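PDB 5OPF: chitin-binding domain 3 protein from Micromonospora aurantiaca ATCC 27029, which is a copper-dependent lytic polysaccharide monooxygenase that probably cleaves chitin or cellulose chains by oxidation. Local coordinates for residues E135-I140 with I159-P164. Residues are numbered along the deposited sequence; the frame is centred on the assembly and turned at random.
Sequences ELVGQI and IPANAP
Strands 135-140 and 159-162 run nearly antiparallel, 158° apart, their CA atoms nearest at Gly138 and Ala161, and one direct backbone hydrogen bond joins them, from Asn162 N to Val137 O at 3.1 Å. The donor stands above the carbonyl plane, and the same oxygen also receives a CA-H...O contact from Ala161 CA. Where the next rung would lie, a water takes its place: it accepts from Gln139 N and donates to Pro160 O, 2.7 Å away. Val137 and Gly138 share one partner, Val115 of strand 110-118, in a classic beta bulge at the edge where the two sheets of the immunoglobulin-like beta-sandwich core of these monooxygenases meet. Val137 lies alongside the strand opposite, its CG2 against Ala161 CB at 4.1 Å and its CG1 near Asn162 O and Ala163 CA. Beyond the water, Ile140 and Ile159 cross at about a right angle; CD1 and CG2 of Ile140 both meet Ile159 CG1, each at 4.1 Å. Ile159 CG2, anti to its own backbone N, reaches Ile140 CG2 and Gln139 N, and the side chain also touches Phe102 of strand 97-104. An alanine in place of Ile159 would probably leave a gap beside Ile140 and Phe102. Gln139 points away from strand 159-162, its OE1 hydrogen-bonded to Arg114 NE.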
loop_
_atom_site.group_PDB
_atom_site.type_symbol
_atom_site.label_atom_id
_atom_site.label_comp_id
_atom_site.label_asym_id
_atom_site.label_seq_id
_atom_site.Cartn_x
_atom_site.Cartn_y
_atom_site.Cartn_z
ATOM N N GLU A 135 -12.556 -2.690 -6.297
ATOM C CA GLU A 135 -12.943 -2.180 -7.607
ATOM C C GLU A 135 -11.790 -1.354 -8.170
ATOM O O GLU A 135 -11.188 -0.541 -7.454
ATOM C CB GLU A 135 -14.174 -1.276 -7.457
ATOM C CG GLU A 135 -14.680 -0.682 -8.757
ATOM C CD GLU A 135 -15.834 0.265 -8.573
ATOM O OE1 GLU A 135 -16.237 0.536 -7.425
ATOM O OE2 GLU A 135 -16.368 0.739 -9.602
ATOM N N LEU A 136 -11.485 -1.541 -9.454
ATOM C CA LEU A 136 -10.473 -0.716 -10.116
ATOM C C LEU A 136 -11.015 0.696 -10.320
ATOM O O LEU A 136 -12.031 0.880 -11.004
ATOM C CB LEU A 136 -10.099 -1.332 -11.462
ATOM C CG LEU A 136 -8.990 -0.626 -12.254
ATOM C CD1 LEU A 136 -7.636 -0.756 -11.585
ATOM C CD2 LEU A 136 -8.940 -1.167 -13.677
ATOM N N VAL A 137 -10.329 1.701 -9.754
ATOM C CA VAL A 137 -10.817 3.079 -9.776
ATOM C C VAL A 137 -9.800 4.085 -10.313
ATOM O O VAL A 137 -10.138 5.261 -10.484
ATOM C CB VAL A 137 -11.330 3.531 -8.394
ATOM C CG1 VAL A 137 -12.540 2.715 -7.963
ATOM C CG2 VAL A 137 -10.230 3.463 -7.339
ATOM N N GLY A 138 -8.567 3.652 -10.589
ATOM C CA GLY A 138 -7.605 4.493 -11.285
ATOM C C GLY A 138 -6.521 3.632 -11.883
ATOM O O GLY A 138 -6.285 2.513 -11.428
ATOM N N GLN A 139 -5.892 4.126 -12.949
ATOM C CA GLN A 139 -4.865 3.333 -13.626
ATOM C C GLN A 139 -4.055 4.238 -14.538
ATOM O O GLN A 139 -4.626 5.052 -15.269
ATOM C CB GLN A 139 -5.496 2.204 -14.456
ATOM C CG GLN A 139 -4.492 1.274 -15.161
ATOM C CD GLN A 139 -5.153 0.037 -15.780
ATOM O OE1 GLN A 139 -4.620 -1.072 -15.683
ATOM N NE2 GLN A 139 -6.299 0.228 -16.443
ATOM N N ILE A 140 -2.729 4.087 -14.492
ATOM C CA ILE A 140 -1.849 4.630 -15.516
ATOM C C ILE A 140 -1.175 3.460 -16.216
ATOM O O ILE A 140 -0.965 2.391 -15.635
ATOM C CB ILE A 140 -0.798 5.636 -14.984
ATOM C CG1 ILE A 140 0.185 4.969 -14.015
ATOM C CG2 ILE A 140 -1.490 6.843 -14.351
ATOM C CD1 ILE A 140 1.293 5.881 -13.539
ATOM N N ILE A 159 -1.584 9.526 -9.340
ATOM C CA ILE A 159 -2.553 8.736 -10.097
ATOM C C ILE A 159 -3.953 9.160 -9.664
ATOM O O ILE A 159 -4.335 8.929 -8.507
ATOM C CB ILE A 159 -2.370 7.228 -9.877
ATOM C CG1 ILE A 159 -0.951 6.773 -10.237
ATOM C CG2 ILE A 159 -3.389 6.457 -10.692
ATOM C CD1 ILE A 159 -0.097 6.412 -9.064
ATOM N N PRO A 160 -4.751 9.748 -10.548
ATOM C CA PRO A 160 -6.141 10.066 -10.195
ATOM C C PRO A 160 -6.952 8.809 -9.947
ATOM O O PRO A 160 -6.769 7.787 -10.609
ATOM C CB PRO A 160 -6.663 10.816 -11.428
ATOM C CG PRO A 160 -5.443 11.256 -12.157
ATOM C CD PRO A 160 -4.404 10.208 -11.899
ATOM N N ALA A 161 -7.877 8.903 -8.996
ATOM C CA ALA A 161 -8.737 7.788 -8.640
ATOM C C ALA A 161 -10.108 8.343 -8.293
ATOM O O ALA A 161 -10.214 9.413 -7.683
ATOM C CB ALA A 161 -8.167 7.017 -7.444
ATOM N N ASN A 162 -11.161 7.634 -8.688
ATOM C CA ASN A 162 -12.526 8.069 -8.399
ATOM C C ASN A 162 -13.294 6.871 -7.869
ATOM O O ASN A 162 -13.535 5.910 -8.609
ATOM C CB ASN A 162 -13.223 8.643 -9.631
ATOM C CG ASN A 162 -14.638 9.111 -9.320
ATOM O OD1 ASN A 162 -14.993 9.285 -8.159
ATOM N ND2 ASN A 162 -15.446 9.304 -10.353
ATOM N N ALA A 163 -13.675 6.932 -6.594
ATOM C CA ALA A 163 -14.370 5.845 -5.909
ATOM C C ALA A 163 -15.750 6.341 -5.490
ATOM O O ALA A 163 -15.954 6.744 -4.334
ATOM C CB ALA A 163 -13.547 5.351 -4.721
ATOM N N PRO A 164 -16.728 6.309 -6.398
ATOM C CA PRO A 164 -18.046 6.855 -6.079
ATOM C C PRO A 164 -18.743 6.056 -4.998
ATOM O O PRO A 164 -18.612 4.830 -4.900
ATOM C CB PRO A 164 -18.814 6.737 -7.403
ATOM C CG PRO A 164 -17.797 6.519 -8.442
ATOM C CD PRO A 164 -16.654 5.840 -7.792
HETATM O O HOH W 1 -6.705 6.972 -13.232
#